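Local coordinates for YaeQ family protein (Pseudomonas syringae pv. tomato, PDB 2OT9), which is of unknown function but belongs to the YaeQ family, grouped with the PD-(D/E)XK nuclease-like superfamily, at residues A[29-32]-A[33-37]; A[71-74]-A[75-79]; A[109-112]-A[113-116]; A[160-164]-A[165-169]. All coordinates share one frame; numbering follows the deposited sequence.

Contact 1: A[29-32]-A[33-37]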
loop_
_atom_site.group_PDB
_atom_site.type_symbol
_atom_site.label_atom_id
_atom_site.label_comp_id
_atom_site.label_asym_id
_atom_site.label_seq_id
_atom_site.Cartn_x
_atom_site.Cartn_y
_atom_site.Cartn_z
ATOM N N ILE A 29 5.793 2.194 -12.577
ATOM C CA ILE A 29 5.190 3.131 -11.628
ATOM C C ILE A 29 5.681 4.553 -11.876
ATOM O O ILE A 29 6.877 4.793 -12.037
ATOM C CB ILE A 29 5.491 2.751 -10.166
ATOM C CG1 ILE A 29 5.120 1.295 -9.904
ATOM C CG2 ILE A 29 4.713 3.656 -9.203
ATOM C CD1 ILE A 29 6.252 0.541 -9.337
ATOM N N ALA A 30 4.731 5.478 -11.939
ATOM C CA ALA A 30 5.028 6.891 -12.043
ATOM C C ALA A 30 5.099 7.472 -10.632
ATOM O O ALA A 30 4.174 7.312 -9.828
ATOM C CB ALA A 30 3.965 7.589 -12.855
ATOM N N ARG A 31 6.219 8.119 -10.334
ATOM C CA ARG A 31 6.421 8.747 -9.051
ATOM C C ARG A 31 6.241 10.259 -9.184
ATOM O O ARG A 31 7.031 10.928 -9.823
ATOM C CB ARG A 31 7.811 8.423 -8.549
ATOM C CG ARG A 31 8.040 8.840 -7.143
ATOM C CD ARG A 31 9.513 8.730 -6.856
ATOM N NE ARG A 31 9.855 9.551 -5.726
ATOM C CZ ARG A 31 11.083 9.769 -5.293
ATOM N NH1 ARG A 31 12.118 9.209 -5.896
ATOM N NH2 ARG A 31 11.264 10.558 -4.243
ATOM N N HIS A 32 5.187 10.791 -8.595
ATOM C CA HIS A 32 4.950 12.223 -8.659
ATOM C C HIS A 32 6.055 12.918 -7.819
ATOM O O HIS A 32 6.544 12.317 -6.874
ATOM C CB HIS A 32 3.544 12.515 -8.107
ATOM C CG HIS A 32 3.181 13.968 -8.105
ATOM N ND1 HIS A 32 2.690 14.617 -9.217
ATOM C CD2 HIS A 32 3.260 14.901 -7.129
ATOM C CE1 HIS A 32 2.481 15.889 -8.925
ATOM N NE2 HIS A 32 2.816 16.086 -7.661
ATOM N N PRO A 33 6.467 14.155 -8.176
ATOM C CA PRO A 33 7.494 14.870 -7.386
ATOM C C PRO A 33 7.165 14.995 -5.899
ATOM O O PRO A 33 8.074 15.010 -5.080
ATOM C CB PRO A 33 7.539 16.254 -8.030
ATOM C CG PRO A 33 7.056 16.044 -9.398
ATOM C CD PRO A 33 6.040 14.951 -9.343
ATOM N N SER A 34 5.880 15.042 -5.554
ATOM C CA SER A 34 5.442 15.131 -4.157
ATOM C C SER A 34 5.401 13.793 -3.419
ATOM O O SER A 34 5.204 13.757 -2.203
ATOM C CB SER A 34 4.061 15.767 -4.081
ATOM O OG SER A 34 4.120 17.091 -4.572
ATOM N N GLU A 35 5.561 12.702 -4.152
ATOM C CA GLU A 35 5.580 11.375 -3.556
ATOM C C GLU A 35 6.997 11.045 -3.111
ATOM O O GLU A 35 7.901 10.921 -3.940
ATOM C CB GLU A 35 5.095 10.314 -4.537
ATOM C CG GLU A 35 5.168 8.896 -3.962
ATOM C CD GLU A 35 4.331 7.905 -4.745
ATOM O OE1 GLU A 35 4.283 8.031 -5.985
ATOM O OE2 GLU A 35 3.737 6.996 -4.125
ATOM N N THR A 36 7.189 10.902 -1.801
ATOM C CA THR A 36 8.517 10.577 -1.277
ATOM C C THR A 36 8.855 9.122 -1.592
ATOM O O THR A 36 7.957 8.321 -1.919
ATOM C CB THR A 36 8.613 10.785 0.245
ATOM O OG1 THR A 36 7.658 9.946 0.892
ATOM C CG2 THR A 36 8.386 12.252 0.626
ATOM N N GLU A 37 10.140 8.773 -1.492
ATOM C CA GLU A 37 10.566 7.371 -1.629
ATOM C C GLU A 37 9.818 6.487 -0.631
ATOM O O GLU A 37 9.427 5.374 -0.966
ATOM C CB GLU A 37 12.089 7.227 -1.434
ATOM C CG GLU A 37 12.893 7.727 -2.615
ATOM C CD GLU A 37 14.396 7.867 -2.312
ATOM O OE1 GLU A 37 14.779 8.219 -1.167
ATOM O OE2 GLU A 37 15.188 7.631 -3.243
#

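Contact 2: A[71-74]-A[75-79]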
loop_
_atom_site.group_PDB
_atom_site.type_symbol
_atom_site.label_atom_id
_atom_site.label_comp_id
_atom_site.label_asym_id
_atom_site.label_seq_id
_atom_site.Cartn_x
_atom_site.Cartn_y
_atom_site.Cartn_z
ATOM N N GLU A 71 -8.311 -2.287 -7.073
ATOM C CA GLU A 71 -8.676 -3.459 -7.842
ATOM C C GLU A 71 -10.092 -3.212 -8.347
ATOM O O GLU A 71 -10.999 -2.939 -7.552
ATOM C CB GLU A 71 -8.634 -4.689 -6.937
ATOM C CG GLU A 71 -8.946 -6.017 -7.616
ATOM C CD GLU A 71 -9.149 -7.152 -6.619
ATOM O OE1 GLU A 71 -8.675 -7.058 -5.471
ATOM O OE2 GLU A 71 -9.784 -8.155 -6.986
ATOM N N LYS A 72 -10.272 -3.283 -9.663
ATOM C CA LYS A 72 -11.591 -3.107 -10.275
ATOM C C LYS A 72 -12.095 -4.372 -10.952
ATOM O O LYS A 72 -11.307 -5.207 -11.408
ATOM C CB LYS A 72 -11.565 -1.987 -11.304
ATOM C CG LYS A 72 -11.307 -0.619 -10.720
ATOM C CD LYS A 72 -11.429 0.391 -11.834
ATOM C CE LYS A 72 -11.079 1.762 -11.379
ATOM N NZ LYS A 72 -11.634 2.728 -12.362
ATOM N N SER A 73 -13.416 -4.500 -11.029
ATOM C CA SER A 73 -14.033 -5.602 -11.749
ATOM C C SER A 73 -13.883 -5.364 -13.246
ATOM O O SER A 73 -13.521 -4.264 -13.673
ATOM C CB SER A 73 -15.519 -5.666 -11.403
ATOM O OG SER A 73 -16.219 -4.600 -12.019
ATOM N N LEU A 74 -14.204 -6.372 -14.051
ATOM C CA LEU A 74 -14.274 -6.159 -15.500
ATOM C C LEU A 74 -15.309 -5.110 -15.931
ATOM O O LEU A 74 -15.236 -4.581 -17.045
ATOM C CB LEU A 74 -14.456 -7.482 -16.265
ATOM C CG LEU A 74 -13.161 -8.109 -16.822
ATOM C CD1 LEU A 74 -12.266 -7.056 -17.538
ATOM C CD2 LEU A 74 -12.358 -8.853 -15.740
ATOM N N ASP A 75 -16.263 -4.797 -15.054
ATOM C CA ASP A 75 -17.210 -3.711 -15.327
ATOM C C ASP A 75 -16.753 -2.348 -14.799
ATOM O O ASP A 75 -17.527 -1.383 -14.771
ATOM C CB ASP A 75 -18.610 -4.083 -14.840
ATOM C CG ASP A 75 -19.288 -5.059 -15.769
ATOM O OD1 ASP A 75 -19.387 -4.742 -16.975
ATOM O OD2 ASP A 75 -19.694 -6.147 -15.304
ATOM N N ASP A 76 -15.487 -2.281 -14.390
ATOM C CA ASP A 76 -14.859 -1.046 -13.924
ATOM C C ASP A 76 -15.367 -0.583 -12.555
ATOM O O ASP A 76 -15.261 0.594 -12.201
ATOM C CB ASP A 76 -14.999 0.068 -14.976
ATOM C CG ASP A 76 -13.920 1.132 -14.856
ATOM O OD1 ASP A 76 -14.237 2.327 -15.057
ATOM O OD2 ASP A 76 -12.758 0.776 -14.578
ATOM N N ARG A 77 -15.911 -1.507 -11.770
ATOM C CA ARG A 77 -16.362 -1.155 -10.419
ATOM C C ARG A 77 -15.342 -1.576 -9.379
ATOM O O ARG A 77 -14.646 -2.576 -9.551
ATOM C CB ARG A 77 -17.732 -1.756 -10.132
ATOM C CG ARG A 77 -18.790 -1.278 -11.091
ATOM C CD ARG A 77 -19.994 -2.195 -11.040
ATOM N NE ARG A 77 -20.731 -2.006 -9.802
ATOM C CZ ARG A 77 -21.792 -2.719 -9.440
ATOM N NH1 ARG A 77 -22.231 -3.700 -10.209
ATOM N NH2 ARG A 77 -22.408 -2.449 -8.294
ATOM N N VAL A 78 -15.241 -0.809 -8.296
ATOM C CA VAL A 78 -14.130 -0.997 -7.374
ATOM C C VAL A 78 -14.403 -2.151 -6.420
ATOM O O VAL A 78 -15.405 -2.156 -5.715
ATOM C CB VAL A 78 -13.810 0.299 -6.596
ATOM C CG1 VAL A 78 -12.546 0.126 -5.755
ATOM C CG2 VAL A 78 -13.662 1.495 -7.567
ATOM N N LEU A 79 -13.506 -3.131 -6.417
ATOM C CA LEU A 79 -13.513 -4.223 -5.445
ATOM C C LEU A 79 -12.705 -3.840 -4.201
ATOM O O LEU A 79 -13.055 -4.206 -3.074
ATOM C CB LEU A 79 -12.924 -5.501 -6.084
ATOM C CG LEU A 79 -13.666 -6.049 -7.322
ATOM C CD1 LEU A 79 -13.070 -7.329 -7.852
ATOM C CD2 LEU A 79 -15.119 -6.262 -7.008
#

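Contact 3: A[109-112]-A[113-116]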
loop_
_atom_site.group_PDB
_atom_site.type_symbol
_atom_site.label_atom_id
_atom_site.label_comp_id
_atom_site.label_asym_id
_atom_site.label_seq_id
_atom_site.Cartn_x
_atom_site.Cartn_y
_atom_site.Cartn_z
ATOM N N SER A 109 4.440 9.167 11.992
ATOM C CA SER A 109 3.995 9.296 13.368
ATOM C C SER A 109 2.466 9.389 13.409
ATOM O O SER A 109 1.875 10.308 12.837
ATOM C CB SER A 109 4.627 10.549 13.981
ATOM O OG SER A 109 3.935 10.963 15.149
ATOM N N LEU A 110 1.838 8.425 14.073
ATOM C CA LEU A 110 0.377 8.293 14.030
ATOM C C LEU A 110 -0.367 8.765 15.273
ATOM O O LEU A 110 -1.588 8.721 15.310
ATOM C CB LEU A 110 -0.004 6.844 13.696
ATOM C CG LEU A 110 0.259 6.327 12.277
ATOM C CD1 LEU A 110 -0.541 5.035 12.126
ATOM C CD2 LEU A 110 -0.133 7.332 11.175
ATOM N N ARG A 111 0.348 9.247 16.286
ATOM C CA ARG A 111 -0.323 9.565 17.552
ATOM C C ARG A 111 -1.484 10.574 17.440
ATOM O O ARG A 111 -2.603 10.306 17.912
ATOM C CB ARG A 111 0.688 9.917 18.662
ATOM C CG ARG A 111 0.649 8.935 19.857
ATOM C CD ARG A 111 1.309 7.564 19.580
ATOM N NE ARG A 111 0.492 6.663 18.761
ATOM C CZ ARG A 111 0.992 5.694 17.993
ATOM N NH1 ARG A 111 2.305 5.510 17.942
ATOM N NH2 ARG A 111 0.194 4.905 17.278
ATOM N N VAL A 112 -1.255 11.694 16.763
ATOM C CA VAL A 112 -2.307 12.687 16.592
ATOM C C VAL A 112 -3.387 12.185 15.606
ATOM O O VAL A 112 -4.582 12.266 15.880
ATOM C CB VAL A 112 -1.721 14.064 16.161
ATOM C CG1 VAL A 112 -2.837 15.042 15.791
ATOM C CG2 VAL A 112 -0.861 14.650 17.278
ATOM N N TRP A 113 -2.944 11.642 14.481
ATOM C CA TRP A 113 -3.837 11.102 13.445
ATOM C C TRP A 113 -4.806 10.024 13.963
ATOM O O TRP A 113 -6.020 10.122 13.749
ATOM C CB TRP A 113 -2.986 10.540 12.295
ATOM C CG TRP A 113 -3.789 9.949 11.180
ATOM C CD1 TRP A 113 -4.306 10.610 10.104
ATOM C CD2 TRP A 113 -4.180 8.579 11.042
ATOM N NE1 TRP A 113 -4.978 9.730 9.290
ATOM C CE2 TRP A 113 -4.927 8.480 9.849
ATOM C CE3 TRP A 113 -3.973 7.424 11.813
ATOM C CZ2 TRP A 113 -5.472 7.277 9.409
ATOM C CZ3 TRP A 113 -4.501 6.217 11.366
ATOM C CH2 TRP A 113 -5.240 6.155 10.170
ATOM N N GLU A 114 -4.279 9.004 14.643
ATOM C CA GLU A 114 -5.126 7.881 15.108
ATOM C C GLU A 114 -6.234 8.384 16.045
ATOM O O GLU A 114 -7.368 7.917 15.995
ATOM C CB GLU A 114 -4.277 6.793 15.770
ATOM C CG GLU A 114 -3.726 7.185 17.141
ATOM C CD GLU A 114 -2.574 6.324 17.621
ATOM O OE1 GLU A 114 -2.182 5.340 16.930
ATOM O OE2 GLU A 114 -2.055 6.649 18.709
ATOM N N GLY A 115 -5.894 9.369 16.867
ATOM C CA GLY A 115 -6.811 9.935 17.836
ATOM C C GLY A 115 -7.992 10.627 17.202
ATOM O O GLY A 115 -9.095 10.593 17.751
ATOM N N LYS A 116 -7.760 11.272 16.059
ATOM C CA LYS A 116 -8.825 11.911 15.289
ATOM C C LYS A 116 -9.614 10.932 14.414
ATOM O O LYS A 116 -10.834 10.982 14.371
ATOM C CB LYS A 116 -8.263 13.051 14.413
ATOM C CG LYS A 116 -7.947 14.322 15.205
ATOM C CD LYS A 116 -7.666 15.496 14.301
ATOM C CE LYS A 116 -6.878 16.583 15.031
ATOM N NZ LYS A 116 -7.368 16.842 16.422
HETATM O O HOH W 1 0.061 11.687 13.786
#

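Contact 4: A[160-164]-A[165-169]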
loop_
_atom_site.group_PDB
_atom_site.type_symbol
_atom_site.label_atom_id
_atom_site.label_comp_id
_atom_site.label_asym_id
_atom_site.label_seq_id
_atom_site.Cartn_x
_atom_site.Cartn_y
_atom_site.Cartn_z
ATOM N N PHE A 160 8.320 -10.382 4.536
ATOM C CA PHE A 160 9.763 -10.371 4.491
ATOM C C PHE A 160 10.175 -9.930 3.101
ATOM O O PHE A 160 9.909 -10.629 2.114
ATOM C CB PHE A 160 10.342 -11.768 4.776
ATOM C CG PHE A 160 9.943 -12.324 6.115
ATOM C CD1 PHE A 160 10.703 -12.052 7.244
ATOM C CD2 PHE A 160 8.804 -13.111 6.240
ATOM C CE1 PHE A 160 10.338 -12.574 8.498
ATOM C CE2 PHE A 160 8.429 -13.634 7.481
ATOM C CZ PHE A 160 9.204 -13.361 8.612
ATOM N N VAL A 161 10.834 -8.779 3.029
ATOM C CA VAL A 161 11.276 -8.251 1.747
ATOM C C VAL A 161 12.788 -8.402 1.629
ATOM O O VAL A 161 13.536 -7.884 2.467
ATOM C CB VAL A 161 10.897 -6.755 1.598
ATOM C CG1 VAL A 161 11.377 -6.203 0.240
ATOM C CG2 VAL A 161 9.403 -6.539 1.801
ATOM N N THR A 162 13.247 -9.092 0.583
ATOM C CA THR A 162 14.671 -9.169 0.299
ATOM C C THR A 162 14.999 -8.219 -0.851
ATOM O O THR A 162 14.434 -8.322 -1.950
ATOM C CB THR A 162 15.133 -10.620 -0.051
ATOM O OG1 THR A 162 14.712 -11.517 0.981
ATOM C CG2 THR A 162 16.661 -10.693 -0.173
ATOM N N ASP A 163 15.903 -7.288 -0.594
ATOM C CA ASP A 163 16.386 -6.413 -1.654
ATOM C C ASP A 163 17.915 -6.483 -1.731
ATOM O O ASP A 163 18.521 -7.416 -1.192
ATOM C CB ASP A 163 15.880 -4.977 -1.443
ATOM C CG ASP A 163 16.456 -4.313 -0.190
ATOM O OD1 ASP A 163 17.443 -4.820 0.411
ATOM O OD2 ASP A 163 15.918 -3.254 0.176
ATOM N N ASP A 164 18.531 -5.481 -2.358
ATOM C CA ASP A 164 19.981 -5.420 -2.534
ATOM C C ASP A 164 20.783 -5.277 -1.208
ATOM O O ASP A 164 21.991 -5.467 -1.174
ATOM C CB ASP A 164 20.318 -4.268 -3.490
ATOM C CG ASP A 164 19.913 -2.893 -2.929
ATOM O OD1 ASP A 164 18.790 -2.751 -2.430
ATOM O OD2 ASP A 164 20.722 -1.952 -2.983
ATOM N N ARG A 165 20.109 -4.942 -0.119
ATOM C CA ARG A 165 20.788 -4.752 1.163
ATOM C C ARG A 165 20.444 -5.828 2.199
ATOM O O ARG A 165 20.929 -5.787 3.337
ATOM C CB ARG A 165 20.497 -3.343 1.710
ATOM C CG ARG A 165 20.885 -2.260 0.714
ATOM C CD ARG A 165 21.152 -0.934 1.358
ATOM N NE ARG A 165 19.936 -0.330 1.907
ATOM C CZ ARG A 165 19.934 0.792 2.615
ATOM N NH1 ARG A 165 18.788 1.268 3.085
ATOM N NH2 ARG A 165 21.085 1.415 2.869
ATOM N N GLY A 166 19.613 -6.787 1.809
ATOM C CA GLY A 166 19.340 -7.951 2.650
ATOM C C GLY A 166 17.863 -8.210 2.796
ATOM O O GLY A 166 17.058 -7.685 2.021
ATOM N N GLN A 167 17.522 -9.024 3.794
ATOM C CA GLN A 167 16.150 -9.404 4.090
ATOM C C GLN A 167 15.608 -8.588 5.254
ATOM O O GLN A 167 16.160 -8.618 6.349
ATOM C CB GLN A 167 16.030 -10.903 4.414
ATOM C CG GLN A 167 14.566 -11.326 4.502
ATOM C CD GLN A 167 14.363 -12.822 4.586
ATOM O OE1 GLN A 167 14.026 -13.464 3.589
ATOM N NE2 GLN A 167 14.537 -13.382 5.780
ATOM N N HIS A 168 14.503 -7.895 5.019
ATOM C CA HIS A 168 13.950 -6.973 6.004
ATOM C C HIS A 168 12.563 -7.437 6.403
ATOM O O HIS A 168 11.726 -7.717 5.538
ATOM C CB HIS A 168 13.879 -5.565 5.398
ATOM C CG HIS A 168 15.157 -5.131 4.741
ATOM N ND1 HIS A 168 15.312 -5.074 3.374
ATOM C CD2 HIS A 168 16.352 -4.780 5.267
ATOM C CE1 HIS A 168 16.539 -4.676 3.084
ATOM N NE2 HIS A 168 17.192 -4.490 4.216
ATOM N N GLU A 169 12.321 -7.503 7.707
ATOM C CA GLU A 169 11.058 -8.000 8.235
ATOM C C GLU A 169 10.090 -6.842 8.469
ATOM O O GLU A 169 10.369 -5.936 9.252
ATOM C CB GLU A 169 11.278 -8.799 9.538
ATOM C CG GLU A 169 9.970 -9.188 10.239
ATOM C CD GLU A 169 10.116 -10.283 11.305
ATOM O OE1 GLU A 169 11.233 -10.798 11.525
ATOM O OE2 GLU A 169 9.090 -10.627 11.927
HETATM O O HOH W 2 12.197 -12.271 1.414
HETATM O O HOH W 3 16.161 -13.820 1.241
#

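Contact 1: A[29-32]-A[33-37]
The His32 ring carries Pro33 CD over the middle of one face: CD lies 3.4 Å from the ring centroid of His32, 15° off the ring normal, which makes a CH-pi contact between neighbours in sequence. At the ring edge, His32 CD2 meets Ser34 CB at 3.3 Å, CB lying in the ring plane. With CG anti to the backbone N (chi1 179°), the imidazole sits beside its own carbonyl, which brings it alongside the start of the turn.

The Arg31 guanidinium is used on both its edge and one face. At its edge NE donates to Glu35 O at 3.0 Å, nearly straight and 3° from the guanidinium plane; NH2 adds a weak bond to the same oxygen. Over the face lies Glu37 CG, 3.6 Å from Arg31 NH2. The Glu37 carboxylate stands well out of that plane, so only charge attraction is likely there. Tyr8 takes Arg31 NH1, while the buried Glu35 carboxylate turns to a salt bridge with Arg43.

Backbone geometry supplies the frame: Glu35 N bonds to His32 O at 2.9 Å, closing a type I beta turn from His32 to Glu35. Thr36 then caps the helix through OG1 and Arg39 N. Edge strand 21-31 thus passes into helix 37-49 by a beta turn followed by a threonine N-cap.

Contact 2: A[71-74]-A[75-79]
Glu71 and Leu79 meet near the open end of a tight beta hairpin, in which strand 69-72 turns back into strand 78-84. Glu71 O accepts Leu79 N at 2.8 Å, and Glu71 OE2 lies 3.5 Å from Leu79 CD1, where the two side chains make an oblique contact.

Lys72 pairs with Val78 as an antiparallel non-hydrogen-bonded pair, CA to CA 4.4 Å, with both side chains on one face. The extended lysine runs beside Asp76, pointing the same way, and its NZ forms a salt bridge with Asp76 OD2 at 3.2 Å, meeting the oxygen from above the carboxylate plane. The same ammonium also makes a cation-pi contact with Trp70.

Ser73 O receives Asp76 N, closing a type I turn with Leu74 and Asp75 in its two middle positions. Asp76 follows in the left-handed region (phi 71°), and Ser73 N bonds to Arg77 O at 2.7 Å: a type I turn with a G1-type beta bulge, the 3:5 hairpin. The serine hydroxyl reaches back over this turn because chi1 is 73°, placing OG between N and the carbonyl carbon: Ser73 OG accepts Arg77 N at 3.1 Å and, weakly, Asp75 N at 3.0 Å.

Contact 3: A[109-112]-A[113-116]
Leu110 and Trp113 lie side by side at the start of helix 111-117, the helical link of the beta-alpha-beta unit formed with strands 101-106 and 127-131. Trp113 has CG anti to its own N (chi1 179°), and chi2 turns the indole plane roughly perpendicular to the CA-CB-CG plane. Leu110 CD2 approaches the indole obliquely, 3.9 Å from Trp113 CE3. This buried pair faces strand 127-131, where Leu110 touches Ala131 and Trp113 touches Ile129. The indole NE1 is satisfied by Pro87 O, a residue of the meso-tartrate pocket.

On the helix surface the conformations are less relaxed. Glu114 takes chi1 72°, with CG wedged between N and the carbonyl carbon; from there the chain runs extended back toward the helix start. Arg111 bends at chi2 and chi3, and its chi1 of -118° is not staggered. The two groups form a salt bridge: Glu114 OE2 lies close to the guanidinium plane, while Arg111 NE approaches this oxygen from above the carboxylate plane. The modelled separation of Arg111 NH2 and Glu114 OE1 is very short, so its exact value is doubtful.

Glu114 N donates to Leu110 O at 2.8 Å, an i to i+4 bond. Two residues on, the bond from Lys116 N to Val112 O is weak. A water ties the residues before the helix to its first turn, donating to Ser109 O at 2.5 Å and accepting from Trp113 N at 3.1 Å.

Contact 4: A[160-164]-A[165-169]
Strands 160-163 and 166-169 run antiparallel, their axes 4.5 Å apart at closest approach, with Val161 and His168 bonded both ways: Val161 N to His168 O at 2.9 Å and His168 N to Val161 O at 2.7 Å.

On the face of Phe160, Thr162, Gln167 and Glu169, the phenyl ring and the glutamate chain lie alongside, pointing the same way. Phe160 CE1 is 3.6 Å from Glu169 CD, the ring and carboxylate planes 54° apart. Next to them, Gln167 holds CG anti to its N and extends across Thr162; its OE1 and Thr162 OG1 are bridged by two waters rather than bonded directly.

The strands form a beta hairpin of the central sheet, closed by a type I turn whose bond runs from Gly166 N to Asp163 O at 3.3 Å. Asp163 N returns a bond to Gly166 O at 2.9 Å, completing the hydrogen-bonded pair. Gly166 combines positive phi (131°) with extended psi (-164°), a conformation available essentially to glycine.

On the other face, Val161 and His168 lean on Leu140 of helix 134-141, and Val161 also touches Trp150 and Val152 of strand 147-155. At the turn itself, Arg165 carries its guanidinium to Val139 O of that helix through NH1.

All four contacts are local, but they sit at different joints of the fold. Contacts 2 and 4 are surface hairpins at distant parts of the same sheet, on opposite sides of the chain's centre with their own centres about 32 Å apart. Contact 2 is braced by a salt bridge and a serine hydroxyl; contact 4 has the longer strand pairing, four bridges against one, plus bridging waters. Contact 1, also at the surface, leaves an outermost strand for a helix and relies on a guanidinium gripping a carbonyl. Contact 3 alone is partly buried, its apolar pair facing inward and its charged pair outward; both it and contact 1 lie at a helix start. Even contacts 1 and 4, nearest atoms about 9 Å apart, do not touch.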